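Local coordinates for signal recognition 54 kDa protein (Pyrococcus furiosus, PDB 3DM5) that belongs to the signal recognition particle as its SRP54 protein, joining a helical bundle and a GDP-holding P-loop domain to a helical signal-peptide-binding domain, at residues A[33-38]-A[51-56]; A[119-124]-A[149-154]; A[257-262]-A[267-272]; A[335-340]-A[420-425]; A[376-381]-A[413-418]. All coordinates share one frame; numbering follows the deposited sequence.

Contact 1: residues A[33-38]-A[51-56]; sequences RDIQRA and QLTREI. With SO4 (sulfate ion), chain F.
The side-chain amide of Gln-36 presents its oxygen to Thr-53, with OE1 3.0 Å from OG1 of Thr-53, while its CG passes 3.7 Å from the CG2 methyl of the same threonine. Two guanidinium groups lie elsewhere on the same helix, away from helix 46-62. That of Arg-33 turns its edge to a sulfate ion, NH1 donating to O1 at 3.1 Å in a nearly straight bond (164°) and NH2 adding a weak bond to O4. That of Arg-37 carries the carbonyl oxygen of Arg-33 over one face, and its NH1 forms a salt bridge with OD1 of Asp-34 (2.9 Å), met on the anti side. Deeper in, CG2 of Ile-35 slides past CG2 of Thr-53 at 4.0 Å, and CD1 of Ile-35 lies 4.2 Å from CD1 of Ile-56. The helices run antiparallel at 162° within the N-terminal helical bundle, and Leu-10 of helix 5-19 touches Ile-35. The hydroxyl of Thr-53 also lies within bonding reach of Val-49 O. Its single proton therefore has two candidate acceptors, and the polar link to Gln-36 may be shared or only part-time, while the isoleucines and the threonine methyl supply the apolar part.

Contact 2: residues A[119-124]-A[149-154]; sequences KLARYF and QLLDRY
Arg-122 lays the end of its side chain over one face of the Tyr-154 ring, the two chains crossing at about a right angle. The overlap is off-centre for the guanidinium: CZ of Arg-122 sits 3.5 Å from CE1 of Tyr-154 and NH1 3.4 Å from CD1 of the same ring, so the flat group covers the CD1-CE1 side, its plane tilted 25° from that of the ring. The methylene just before it is better centred, CD of Arg-122 standing 3.9 Å from the Tyr-154 ring centroid and 14° off the normal, a CH-pi contact. A bend at the second torsion (chi2 64°) turns the arginine chain so that CD and the guanidinium lie over the same face. The opposite ring face receives CB of Arg-153, and Leu-150 O lies at the ring edge, in its plane. NH1 of Arg-122 is also hydrogen-bonded to OE1 of Gln-125, which ties down the group resting on the tyrosine. Beside this pair, toward the sheet, CB of Ala-121 meets CD2 of Leu-151 at 4.2 Å; both side chains also pack on Val-133 of strand 131-135. Lys-119, one turn before Tyr-123, touches GDP, and its NZ bonds to Gly-275 O and Asp-280 O. Helix 113-125, which follows the probable P-loop, and helix 142-151 thus lie side by side over strand 131-135, consecutive helices on one face of the parallel core of the sheet, as in the P-loop NTPase fold to which this domain belongs.

Contact 3: residues A[257-262]-A[267-272]; sequences GALSAV and APIKFI
Val-262 and Ile-269 cross obliquely at the centre of this contact, CG1 of the valine lying 3.4 Å from CG1 of the isoleucine and 3.7 Å from its CD1. Rotation about the first bond of Val-262 sets CG1 opposite the backbone N (chi1 164°), which brings that branch against the strand. Ile-269 answers with an extended CG1-CD1 arm that reaches toward the helix, to the backbone of Leu-259, where CD1 is 3.9 Å from the carbonyl oxygen. Leu-259 itself reaches the strand with its CD2 methyl, 4.2 Å from CD1 of Ile-269. The Leu-259 and Ile-272 side chains cross at about a right angle, CD2 of the leucine 4.1 Å from CG2 of the isoleucine. In Ile-272, CG1 takes the place between the backbone N and the carbonyl carbon (chi1 51°), and it is the shorter branch, CG2, that is left to meet the leucine. The side chains that meet are all apolar, and no hydrogen bond joins the segments. Ala-232 of helix 228-237 also packs on Val-262, and Val-246 of the neighbouring strand touches Leu-259. Helix and strand run antiparallel, 165° between their directions and 10.8 Å between their axes, linked by a short turn. Strand 242-247, helix 255-263 and strand 269-273 form a beta-alpha-beta crossover between adjacent parallel strands, and this buried seam is where its helix lies on its second strand, within the P-loop NTPase fold.

Contact 4: residues A[335-340]-A[420-425]; sequences AQLEAM and RQMKKL
Met-422 is the residue through which helix 409-427 meets Gln-336 and Leu-337 of helix 330-341, inside the all-helical signal-peptide-binding domain of SRP54, often called the M domain. The helices stay well apart here: even the closest pair of CA atoms, those of Gln-336 and Met-422, is 10.1 Å apart, and a long side chain has to span the gap. Following segment 420-425 from its start, Arg-420 accepts the backbone N-H of Lys-424 at its carbonyl oxygen, and Gln-421 directs its side chain against Ile-365. Met-422 comes next and makes the whole contact from this side. Its CB heads for the other helix and the chain continues straight to SD, then bends at the last torsion (chi3 55°). CE thereby comes alongside the aliphatic part of Gln-336, 4.0 Å from CG and 4.2 Å from CB, the two side chains crossing obliquely. SD faces Leu-337, with CD2 of the leucine 4.4 Å away. These are loose van der Waals contacts, and no hydrogen bond joins the segments. Phe-328 packs on Met-422 and also on Lys-423, while Leu-337 turns to Leu-372 and Phe-375 of helix 369-379, so that these side chains join a larger apolar cluster. Past Lys-423 and Lys-424 the helix continues, and Leu-425 N donates to Gln-421 O at 3.1 Å.

Contact 5: residues A[376-381]-A[413-418]; sequences KVIMDS and KELLDQ
In the helical core of the signal-peptide-binding domain, whose family is grouped with helix-turn-helix folds, the end of helix 369-379 lies against helix 409-427 through Ile-378, Met-379 and Leu-415. One methyl carries the junction: CD1 of Leu-415 is 3.6 Å from CG2 of Ile-378, equally far from its CB, and 3.8 Å from CG of Met-379. The leucine and the isoleucine reach toward each other tip to tip, whereas Met-379 crosses the leucine obliquely and offers the middle of its chain. With CG of Leu-415 opposite the backbone N (chi1 -166°) and the next torsion extended, the chain carries CD1 well out from its own helix, and the methyl enters between the two neighbours. The backbones are correspondingly distant, the CA atoms of Ile-378 and Leu-415 being 8.1 Å apart. No polar bond joins the segments. Other helices border the three buried side chains: Met-333 of helix 330-341 touches Leu-415, Tyr-334 touches Met-379, and Ile-401 of helix 395-405 touches Ile-378. Away from Leu-415, Lys-376 and Asp-380 form a salt bridge one helical turn apart; OD1 of Asp-380 has a second partner in the hydroxyl of Tyr-334. The lysine uses the other carboxylate oxygen: NZ of Lys-376 approaches the syn lone pair of OD2 of Asp-380 at 2.8 Å.

How the contacts relate
The five contacts sample three parts of the chain. Contacts 2 and 3 share the P-loop domain and touch, with Leu-120 CD1 3.6 Å from Phe-271 CZ and the Tyr-123 and Phe-271 rings packed edge to face. Both lie near the nucleotide: Lys-119 of contact 2 touches GDP, and the side chain of Ile-272 in contact 3 is about 8 Å from it. Contact 1, in the helical bundle, comes within about 8 Å of contact 3, nearest atoms, without touching. Contacts 4 and 5 share helix 409-427, lie 12 Å apart between centres and meet where Glu-338 OE2 is 3.8 Å from Lys-376 CD. This helical domain is remote, contact 4 lying 57 Å from contact 3 between centres.

Contact 1: residues A[33-38]-A[51-56]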
# COMPACT_ATOMS: atom_id res chain seq x y z
N ARG A 33 -10.62 12.77 14.06
CA ARG A 33 -10.34 11.36 13.88
C ARG A 33 -9.36 11.11 12.74
O ARG A 33 -8.53 10.21 12.81
CB ARG A 33 -11.64 10.59 13.66
CG ARG A 33 -12.51 10.56 14.91
CD ARG A 33 -13.92 10.12 14.60
NE ARG A 33 -14.71 9.94 15.81
CZ ARG A 33 -16.04 9.94 15.82
NH1 ARG A 33 -16.70 10.13 14.69
NH2 ARG A 33 -16.71 9.76 16.95
N ASP A 34 -9.44 11.92 11.68
CA ASP A 34 -8.44 11.84 10.63
C ASP A 34 -7.05 12.11 11.20
O ASP A 34 -6.10 11.44 10.82
CB ASP A 34 -8.76 12.79 9.47
CG ASP A 34 -9.69 12.16 8.43
OD1 ASP A 34 -10.08 10.98 8.60
OD2 ASP A 34 -10.04 12.86 7.45
N ILE A 35 -6.93 13.06 12.12
CA ILE A 35 -5.65 13.41 12.71
C ILE A 35 -5.14 12.35 13.70
O ILE A 35 -3.96 12.03 13.72
CB ILE A 35 -5.69 14.78 13.40
CG1 ILE A 35 -6.10 15.87 12.41
CG2 ILE A 35 -4.32 15.12 14.02
CD1 ILE A 35 -6.50 17.19 13.08
N GLN A 36 -6.03 11.82 14.52
CA GLN A 36 -5.65 10.72 15.40
C GLN A 36 -5.05 9.59 14.58
O GLN A 36 -3.99 9.08 14.91
CB GLN A 36 -6.84 10.22 16.21
CG GLN A 36 -7.39 11.29 17.14
CD GLN A 36 -8.65 10.85 17.84
OE1 GLN A 36 -9.03 11.43 18.86
NE2 GLN A 36 -9.30 9.83 17.29
N ARG A 37 -5.72 9.22 13.50
CA ARG A 37 -5.23 8.12 12.67
C ARG A 37 -3.86 8.40 12.07
O ARG A 37 -2.98 7.53 12.07
CB ARG A 37 -6.25 7.74 11.58
CG ARG A 37 -7.18 6.60 11.99
CD ARG A 37 -8.19 6.20 10.90
NE ARG A 37 -9.49 6.84 11.09
CZ ARG A 37 -9.97 7.84 10.35
NH1 ARG A 37 -9.26 8.31 9.33
NH2 ARG A 37 -11.17 8.35 10.61
N ALA A 38 -3.67 9.62 11.56
CA ALA A 38 -2.40 9.96 10.93
C ALA A 38 -1.30 9.92 11.98
O ALA A 38 -0.28 9.27 11.78
CB ALA A 38 -2.46 11.32 10.27
N GLN A 51 -4.62 14.09 23.87
CA GLN A 51 -4.57 15.39 24.50
C GLN A 51 -4.59 16.49 23.44
O GLN A 51 -5.32 17.48 23.55
CB GLN A 51 -3.32 15.46 25.38
CG GLN A 51 -2.68 16.83 25.56
CD GLN A 51 -1.23 16.72 26.01
OE1 GLN A 51 -0.93 16.14 27.06
NE2 GLN A 51 -0.31 17.26 25.21
N LEU A 52 -3.82 16.29 22.39
CA LEU A 52 -3.79 17.23 21.30
C LEU A 52 -5.12 17.32 20.55
O LEU A 52 -5.59 18.41 20.23
CB LEU A 52 -2.68 16.87 20.31
CG LEU A 52 -2.61 17.73 19.05
CD1 LEU A 52 -2.09 19.10 19.42
CD2 LEU A 52 -1.74 17.06 17.98
N THR A 53 -5.72 16.18 20.23
CA THR A 53 -6.93 16.23 19.43
C THR A 53 -8.17 16.63 20.24
O THR A 53 -9.19 17.01 19.67
CB THR A 53 -7.16 14.93 18.60
OG1 THR A 53 -7.35 13.80 19.47
CG2 THR A 53 -5.98 14.71 17.65
N ARG A 54 -8.06 16.56 21.56
CA ARG A 54 -9.13 17.03 22.43
C ARG A 54 -9.08 18.55 22.52
O ARG A 54 -10.11 19.20 22.64
CB ARG A 54 -9.04 16.41 23.82
CG ARG A 54 -9.60 15.00 23.90
CD ARG A 54 -9.51 14.45 25.32
NE ARG A 54 -9.71 13.00 25.37
CZ ARG A 54 -10.91 12.42 25.43
NH1 ARG A 54 -12.01 13.16 25.46
NH2 ARG A 54 -11.00 11.09 25.47
N GLU A 55 -7.88 19.10 22.46
CA GLU A 55 -7.71 20.54 22.44
C GLU A 55 -8.17 21.12 21.10
O GLU A 55 -8.84 22.16 21.04
CB GLU A 55 -6.25 20.92 22.70
CG GLU A 55 -5.92 22.38 22.46
CD GLU A 55 -6.58 23.32 23.46
OE1 GLU A 55 -6.42 24.55 23.32
OE2 GLU A 55 -7.26 22.83 24.40
N ILE A 56 -7.82 20.43 20.02
CA ILE A 56 -8.23 20.85 18.69
C ILE A 56 -9.75 20.79 18.56
O ILE A 56 -10.35 21.73 18.07
CB ILE A 56 -7.59 20.02 17.57
CG1 ILE A 56 -6.07 20.20 17.58
CG2 ILE A 56 -8.15 20.43 16.21
CD1 ILE A 56 -5.37 19.55 16.39
S SO4 F . -20.35 10.42 16.15
O1 SO4 F . -19.72 10.67 14.85
O2 SO4 F . -21.75 10.81 16.04
O3 SO4 F . -20.27 9.01 16.51
O4 SO4 F . -19.70 11.15 17.23

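Contact 2: residues A[119-124]-A[149-154]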
# COMPACT_ATOMS: atom_id res chain seq x y z
N LYS A 119 28.04 16.47 9.79
CA LYS A 119 27.01 17.34 9.25
C LYS A 119 27.01 18.69 9.93
O LYS A 119 26.93 19.74 9.26
CB LYS A 119 25.62 16.69 9.39
CG LYS A 119 25.41 15.45 8.52
CD LYS A 119 24.05 14.88 8.80
CE LYS A 119 23.74 13.63 7.99
NZ LYS A 119 22.27 13.35 8.13
N LEU A 120 27.06 18.67 11.26
CA LEU A 120 27.10 19.88 12.08
C LEU A 120 28.39 20.69 11.83
O LEU A 120 28.36 21.90 11.67
CB LEU A 120 26.92 19.52 13.55
CG LEU A 120 26.50 20.64 14.49
CD1 LEU A 120 25.22 21.29 14.02
CD2 LEU A 120 26.33 20.07 15.87
N ALA A 121 29.53 20.02 11.75
CA ALA A 121 30.77 20.72 11.43
C ALA A 121 30.67 21.42 10.09
O ALA A 121 30.99 22.61 9.96
CB ALA A 121 31.93 19.76 11.44
N ARG A 122 30.20 20.69 9.08
CA ARG A 122 30.05 21.24 7.74
C ARG A 122 29.03 22.37 7.69
O ARG A 122 29.23 23.36 6.98
CB ARG A 122 29.67 20.13 6.74
CG ARG A 122 29.22 20.65 5.37
CD ARG A 122 30.35 21.36 4.64
NE ARG A 122 29.93 21.80 3.31
CZ ARG A 122 30.58 22.70 2.57
NH1 ARG A 122 31.69 23.26 3.04
NH2 ARG A 122 30.13 23.03 1.37
N TYR A 123 27.92 22.22 8.41
CA TYR A 123 26.92 23.28 8.48
C TYR A 123 27.59 24.58 8.90
O TYR A 123 27.36 25.63 8.30
CB TYR A 123 25.79 22.91 9.45
CG TYR A 123 24.87 24.06 9.84
CD1 TYR A 123 23.68 24.27 9.17
CD2 TYR A 123 25.18 24.92 10.89
CE1 TYR A 123 22.83 25.32 9.52
CE2 TYR A 123 24.33 25.98 11.25
CZ TYR A 123 23.16 26.17 10.55
OH TYR A 123 22.30 27.19 10.87
N PHE A 124 28.40 24.52 9.95
CA PHE A 124 29.05 25.72 10.45
C PHE A 124 30.16 26.26 9.55
O PHE A 124 30.29 27.47 9.38
CB PHE A 124 29.56 25.52 11.88
CG PHE A 124 28.49 25.64 12.90
CD1 PHE A 124 28.19 24.58 13.75
CD2 PHE A 124 27.74 26.80 12.98
CE1 PHE A 124 27.17 24.71 14.70
CE2 PHE A 124 26.72 26.93 13.93
CZ PHE A 124 26.44 25.89 14.79
N GLN A 149 37.14 10.57 6.54
CA GLN A 149 36.38 10.30 5.31
C GLN A 149 35.34 11.39 5.00
O GLN A 149 35.26 11.90 3.89
CB GLN A 149 35.72 8.92 5.38
CG GLN A 149 34.52 8.75 4.46
CD GLN A 149 33.54 7.69 4.96
OE1 GLN A 149 33.83 6.95 5.88
NE2 GLN A 149 32.37 7.64 4.35
N LEU A 150 34.53 11.76 5.99
CA LEU A 150 33.48 12.74 5.75
C LEU A 150 34.00 14.18 5.64
O LEU A 150 33.36 15.03 5.01
CB LEU A 150 32.41 12.68 6.85
CG LEU A 150 31.70 11.34 7.06
CD1 LEU A 150 30.84 11.31 8.34
CD2 LEU A 150 30.87 11.03 5.84
N LEU A 151 35.14 14.45 6.25
CA LEU A 151 35.49 15.83 6.56
C LEU A 151 36.75 16.37 5.87
O LEU A 151 36.90 17.57 5.73
CB LEU A 151 35.58 16.01 8.07
CG LEU A 151 34.26 16.09 8.85
CD1 LEU A 151 34.52 16.20 10.33
CD2 LEU A 151 33.40 17.25 8.36
N ASP A 152 37.63 15.48 5.43
CA ASP A 152 38.88 15.92 4.77
C ASP A 152 38.63 16.84 3.57
O ASP A 152 39.35 17.83 3.39
CB ASP A 152 39.76 14.75 4.33
CG ASP A 152 40.50 14.07 5.47
OD1 ASP A 152 40.38 14.51 6.63
OD2 ASP A 152 41.21 13.08 5.19
N ARG A 153 37.60 16.53 2.77
CA ARG A 153 37.30 17.30 1.56
C ARG A 153 37.12 18.75 1.93
O ARG A 153 37.31 19.63 1.11
CB ARG A 153 36.01 16.84 0.87
CG ARG A 153 35.38 15.58 1.43
CD ARG A 153 34.11 15.17 0.66
NE ARG A 153 33.94 13.72 0.75
CZ ARG A 153 33.09 13.10 1.57
NH1 ARG A 153 32.28 13.80 2.38
NH2 ARG A 153 33.05 11.77 1.57
N TYR A 154 36.70 19.01 3.16
CA TYR A 154 36.38 20.38 3.55
C TYR A 154 37.52 21.00 4.33
O TYR A 154 37.45 22.15 4.73
CB TYR A 154 35.04 20.43 4.30
CG TYR A 154 33.94 19.75 3.52
CD1 TYR A 154 33.33 20.38 2.44
CD2 TYR A 154 33.54 18.46 3.84
CE1 TYR A 154 32.33 19.74 1.71
CE2 TYR A 154 32.55 17.82 3.13
CZ TYR A 154 31.95 18.46 2.07
OH TYR A 154 30.96 17.82 1.37

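Contact 3: residues A[257-262]-A[267-272]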
# COMPACT_ATOMS: atom_id res chain seq x y z
N GLY A 257 6.52 10.36 15.62
CA GLY A 257 6.47 9.91 17.00
C GLY A 257 7.69 10.32 17.82
O GLY A 257 7.56 10.57 19.01
N ALA A 258 8.86 10.38 17.18
CA ALA A 258 10.09 10.81 17.85
C ALA A 258 10.09 12.32 18.16
O ALA A 258 10.38 12.71 19.29
CB ALA A 258 11.34 10.44 17.01
N LEU A 259 9.76 13.14 17.16
CA LEU A 259 9.73 14.59 17.35
C LEU A 259 8.72 14.96 18.42
O LEU A 259 9.05 15.71 19.33
CB LEU A 259 9.40 15.34 16.06
CG LEU A 259 10.34 15.17 14.87
CD1 LEU A 259 9.77 15.93 13.68
CD2 LEU A 259 11.76 15.64 15.19
N SER A 260 7.51 14.44 18.30
CA SER A 260 6.46 14.75 19.26
C SER A 260 6.86 14.28 20.66
O SER A 260 6.58 14.92 21.68
CB SER A 260 5.14 14.13 18.82
OG SER A 260 5.27 12.73 18.69
N ALA A 261 7.57 13.15 20.69
CA ALA A 261 8.02 12.56 21.95
C ALA A 261 9.07 13.43 22.66
O ALA A 261 8.95 13.72 23.84
CB ALA A 261 8.56 11.17 21.70
N VAL A 262 10.09 13.83 21.90
CA VAL A 262 11.14 14.71 22.38
C VAL A 262 10.58 16.06 22.76
O VAL A 262 10.99 16.65 23.76
CB VAL A 262 12.27 14.90 21.32
CG1 VAL A 262 13.14 16.09 21.68
CG2 VAL A 262 13.12 13.64 21.20
N ALA A 267 12.93 19.32 26.08
CA ALA A 267 14.24 19.46 25.49
C ALA A 267 14.13 20.05 24.09
O ALA A 267 13.24 19.69 23.31
CB ALA A 267 14.96 18.12 25.47
N PRO A 268 15.03 20.97 23.76
CA PRO A 268 15.02 21.68 22.49
C PRO A 268 15.59 20.82 21.37
O PRO A 268 16.71 20.31 21.51
CB PRO A 268 15.96 22.86 22.73
CG PRO A 268 16.65 22.59 24.00
CD PRO A 268 16.23 21.27 24.55
N ILE A 269 14.83 20.65 20.28
CA ILE A 269 15.34 20.01 19.08
C ILE A 269 15.91 21.13 18.22
O ILE A 269 15.18 22.05 17.84
CB ILE A 269 14.23 19.33 18.28
CG1 ILE A 269 13.49 18.32 19.16
CG2 ILE A 269 14.80 18.64 17.06
CD1 ILE A 269 12.12 18.01 18.66
N LYS A 270 17.21 21.04 17.91
CA LYS A 270 17.90 22.09 17.15
C LYS A 270 18.11 21.74 15.66
O LYS A 270 18.05 22.60 14.80
CB LYS A 270 19.23 22.41 17.81
CG LYS A 270 19.13 22.59 19.31
CD LYS A 270 19.33 24.02 19.73
CE LYS A 270 19.30 24.18 21.26
NZ LYS A 270 20.05 25.37 21.73
N PHE A 271 18.34 20.47 15.35
CA PHE A 271 18.46 20.05 13.96
C PHE A 271 17.79 18.71 13.77
O PHE A 271 17.55 17.99 14.73
CB PHE A 271 19.92 19.91 13.53
CG PHE A 271 20.75 21.14 13.73
CD1 PHE A 271 21.22 21.48 15.00
CD2 PHE A 271 21.10 21.94 12.66
CE1 PHE A 271 22.00 22.61 15.20
CE2 PHE A 271 21.89 23.06 12.84
CZ PHE A 271 22.34 23.40 14.13
N ILE A 272 17.52 18.37 12.52
CA ILE A 272 17.08 17.04 12.19
C ILE A 272 17.99 16.51 11.12
O ILE A 272 18.45 17.26 10.27
CB ILE A 272 15.61 17.02 11.71
CG1 ILE A 272 15.36 18.04 10.60
CG2 ILE A 272 14.69 17.27 12.89
CD1 ILE A 272 14.05 17.85 9.89

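Contact 4: residues A[335-340]-A[420-425]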
# COMPACT_ATOMS: atom_id res chain seq x y z
N ALA A 335 -17.92 22.40 -22.88
CA ALA A 335 -16.65 22.53 -22.18
C ALA A 335 -16.12 23.96 -22.17
O ALA A 335 -15.74 24.48 -21.13
CB ALA A 335 -15.62 21.59 -22.78
N GLN A 336 -16.08 24.60 -23.34
CA GLN A 336 -15.67 26.00 -23.42
C GLN A 336 -16.34 26.79 -22.31
O GLN A 336 -15.68 27.47 -21.53
CB GLN A 336 -16.03 26.60 -24.78
CG GLN A 336 -15.25 26.05 -25.97
CD GLN A 336 -13.75 26.32 -25.87
OE1 GLN A 336 -13.08 25.84 -24.96
NE2 GLN A 336 -13.23 27.09 -26.82
N LEU A 337 -17.66 26.70 -22.24
CA LEU A 337 -18.43 27.42 -21.23
C LEU A 337 -18.04 26.98 -19.83
O LEU A 337 -17.68 27.80 -18.99
CB LEU A 337 -19.93 27.23 -21.45
CG LEU A 337 -20.49 27.46 -22.86
CD1 LEU A 337 -22.02 27.56 -22.83
CD2 LEU A 337 -19.88 28.68 -23.55
N GLU A 338 -18.10 25.67 -19.58
CA GLU A 338 -17.77 25.11 -18.27
C GLU A 338 -16.46 25.69 -17.73
O GLU A 338 -16.34 25.96 -16.54
CB GLU A 338 -17.68 23.58 -18.34
CG GLU A 338 -17.98 22.85 -17.03
CD GLU A 338 -19.40 23.09 -16.52
OE1 GLU A 338 -19.63 24.16 -15.91
OE2 GLU A 338 -20.28 22.22 -16.72
N ALA A 339 -15.49 25.88 -18.62
CA ALA A 339 -14.21 26.46 -18.24
C ALA A 339 -14.32 27.95 -17.98
O ALA A 339 -13.67 28.48 -17.09
CB ALA A 339 -13.17 26.19 -19.33
N MET A 340 -15.16 28.63 -18.77
CA MET A 340 -15.31 30.07 -18.64
C MET A 340 -15.84 30.46 -17.26
O MET A 340 -15.33 31.39 -16.64
CB MET A 340 -16.22 30.63 -19.74
CG MET A 340 -15.55 30.70 -21.11
SD MET A 340 -13.94 31.52 -21.10
CE MET A 340 -14.39 33.17 -20.57
N ARG A 420 -24.24 27.35 -33.00
CA ARG A 420 -24.05 27.71 -34.40
C ARG A 420 -23.21 28.99 -34.54
O ARG A 420 -22.41 29.12 -35.47
CB ARG A 420 -25.41 27.87 -35.10
N GLN A 421 -23.40 29.91 -33.60
CA GLN A 421 -22.63 31.15 -33.58
C GLN A 421 -21.14 30.83 -33.40
O GLN A 421 -20.32 31.16 -34.25
CB GLN A 421 -23.11 32.08 -32.46
CG GLN A 421 -22.32 33.38 -32.35
CD GLN A 421 -22.75 34.26 -31.17
OE1 GLN A 421 -23.13 33.76 -30.11
NE2 GLN A 421 -22.66 35.58 -31.36
N MET A 422 -20.82 30.18 -32.29
CA MET A 422 -19.44 29.82 -31.98
C MET A 422 -18.83 28.94 -33.06
O MET A 422 -17.65 29.05 -33.37
CB MET A 422 -19.35 29.10 -30.64
CG MET A 422 -19.58 29.99 -29.44
SD MET A 422 -19.38 29.05 -27.91
CE MET A 422 -17.73 28.38 -28.14
N LYS A 423 -19.66 28.08 -33.65
CA LYS A 423 -19.18 27.21 -34.71
C LYS A 423 -18.78 27.99 -35.95
O LYS A 423 -17.77 27.68 -36.58
CB LYS A 423 -20.23 26.15 -35.07
CG LYS A 423 -19.68 25.09 -36.01
CD LYS A 423 -20.78 24.27 -36.63
CE LYS A 423 -20.20 23.28 -37.63
NZ LYS A 423 -21.23 22.35 -38.16
N LYS A 424 -19.58 29.00 -36.30
CA LYS A 424 -19.30 29.85 -37.46
C LYS A 424 -17.97 30.58 -37.26
O LYS A 424 -17.10 30.58 -38.15
CB LYS A 424 -20.44 30.85 -37.68
N LEU A 425 -17.82 31.21 -36.10
CA LEU A 425 -16.56 31.81 -35.69
C LEU A 425 -15.34 30.95 -36.03
O LEU A 425 -14.54 31.32 -36.88
CB LEU A 425 -16.59 32.07 -34.19
CG LEU A 425 -16.56 33.51 -33.72
CD1 LEU A 425 -16.90 33.61 -32.25
CD2 LEU A 425 -15.19 34.09 -34.00

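Contact 5: residues A[376-381]-A[413-418]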
# COMPACT_ATOMS: atom_id res chain seq x y z
N LYS A 376 -26.39 23.98 -19.54
CA LYS A 376 -25.93 22.67 -19.13
C LYS A 376 -27.14 21.75 -18.97
O LYS A 376 -27.17 20.66 -19.53
CB LYS A 376 -25.16 22.74 -17.81
CG LYS A 376 -24.75 21.38 -17.28
CD LYS A 376 -23.98 21.50 -15.98
CE LYS A 376 -23.57 20.12 -15.45
NZ LYS A 376 -24.74 19.24 -15.15
N VAL A 377 -28.13 22.21 -18.21
CA VAL A 377 -29.35 21.43 -17.98
C VAL A 377 -29.96 20.91 -19.29
O VAL A 377 -30.47 19.79 -19.34
CB VAL A 377 -30.39 22.25 -17.20
CG1 VAL A 377 -31.67 21.47 -17.05
CG2 VAL A 377 -29.84 22.61 -15.84
N ILE A 378 -29.91 21.72 -20.34
CA ILE A 378 -30.48 21.34 -21.61
C ILE A 378 -29.66 20.23 -22.27
O ILE A 378 -30.21 19.23 -22.74
CB ILE A 378 -30.60 22.55 -22.58
CG1 ILE A 378 -31.63 23.56 -22.06
CG2 ILE A 378 -30.99 22.09 -23.99
CD1 ILE A 378 -31.90 24.70 -23.01
N MET A 379 -28.34 20.40 -22.29
CA MET A 379 -27.45 19.42 -22.90
C MET A 379 -27.48 18.07 -22.17
O MET A 379 -27.28 17.03 -22.77
CB MET A 379 -26.03 19.97 -22.99
CG MET A 379 -25.86 21.00 -24.10
SD MET A 379 -24.20 21.70 -24.24
CE MET A 379 -24.05 22.50 -22.64
N ASP A 380 -27.74 18.10 -20.86
CA ASP A 380 -27.87 16.88 -20.08
C ASP A 380 -29.13 16.12 -20.47
O ASP A 380 -29.41 15.04 -19.94
CB ASP A 380 -27.95 17.21 -18.59
CG ASP A 380 -26.63 17.74 -18.04
OD1 ASP A 380 -25.63 17.74 -18.78
OD2 ASP A 380 -26.61 18.15 -16.86
N SER A 381 -29.91 16.71 -21.37
CA SER A 381 -31.10 16.05 -21.85
C SER A 381 -30.91 15.65 -23.30
O SER A 381 -31.81 15.08 -23.93
CB SER A 381 -32.32 16.94 -21.69
OG SER A 381 -33.46 16.28 -22.20
N LYS A 413 -33.60 26.26 -28.74
CA LYS A 413 -33.18 26.90 -29.98
C LYS A 413 -32.18 28.02 -29.67
O LYS A 413 -31.32 28.35 -30.48
CB LYS A 413 -34.38 27.42 -30.77
CG LYS A 413 -35.42 26.34 -31.03
CD LYS A 413 -36.76 26.88 -31.52
CE LYS A 413 -36.91 26.77 -33.04
NZ LYS A 413 -38.35 26.84 -33.46
N GLU A 414 -32.29 28.57 -28.46
CA GLU A 414 -31.35 29.58 -27.99
C GLU A 414 -29.96 28.97 -27.91
O GLU A 414 -29.03 29.40 -28.61
CB GLU A 414 -31.77 30.12 -26.62
N LEU A 415 -29.82 27.96 -27.05
CA LEU A 415 -28.59 27.19 -26.92
C LEU A 415 -28.01 26.82 -28.28
O LEU A 415 -26.82 27.02 -28.53
CB LEU A 415 -28.83 25.92 -26.09
CG LEU A 415 -27.62 25.14 -25.56
CD1 LEU A 415 -28.08 24.03 -24.64
CD2 LEU A 415 -26.77 24.56 -26.68
N LEU A 416 -28.85 26.27 -29.16
CA LEU A 416 -28.38 25.88 -30.49
C LEU A 416 -27.84 27.06 -31.26
O LEU A 416 -26.85 26.93 -31.99
CB LEU A 416 -29.50 25.22 -31.28
CG LEU A 416 -29.92 23.90 -30.66
CD1 LEU A 416 -31.17 23.35 -31.33
CD2 LEU A 416 -28.77 22.90 -30.74
N ASP A 417 -28.49 28.21 -31.11
CA ASP A 417 -28.04 29.40 -31.81
C ASP A 417 -26.65 29.75 -31.33
O ASP A 417 -25.74 29.95 -32.14
CB ASP A 417 -29.02 30.56 -31.58
CG ASP A 417 -30.27 30.43 -32.43
OD1 ASP A 417 -30.23 29.74 -33.47
OD2 ASP A 417 -31.31 31.03 -32.06
N GLN A 418 -26.49 29.79 -30.01
CA GLN A 418 -25.18 30.02 -29.41
C GLN A 418 -24.13 29.09 -30.02
O GLN A 418 -23.03 29.52 -30.35
CB GLN A 418 -25.23 29.79 -27.90
CG GLN A 418 -23.98 30.25 -27.21
CD GLN A 418 -23.73 31.72 -27.42
OE1 GLN A 418 -24.54 32.55 -27.02
NE2 GLN A 418 -22.62 32.05 -28.07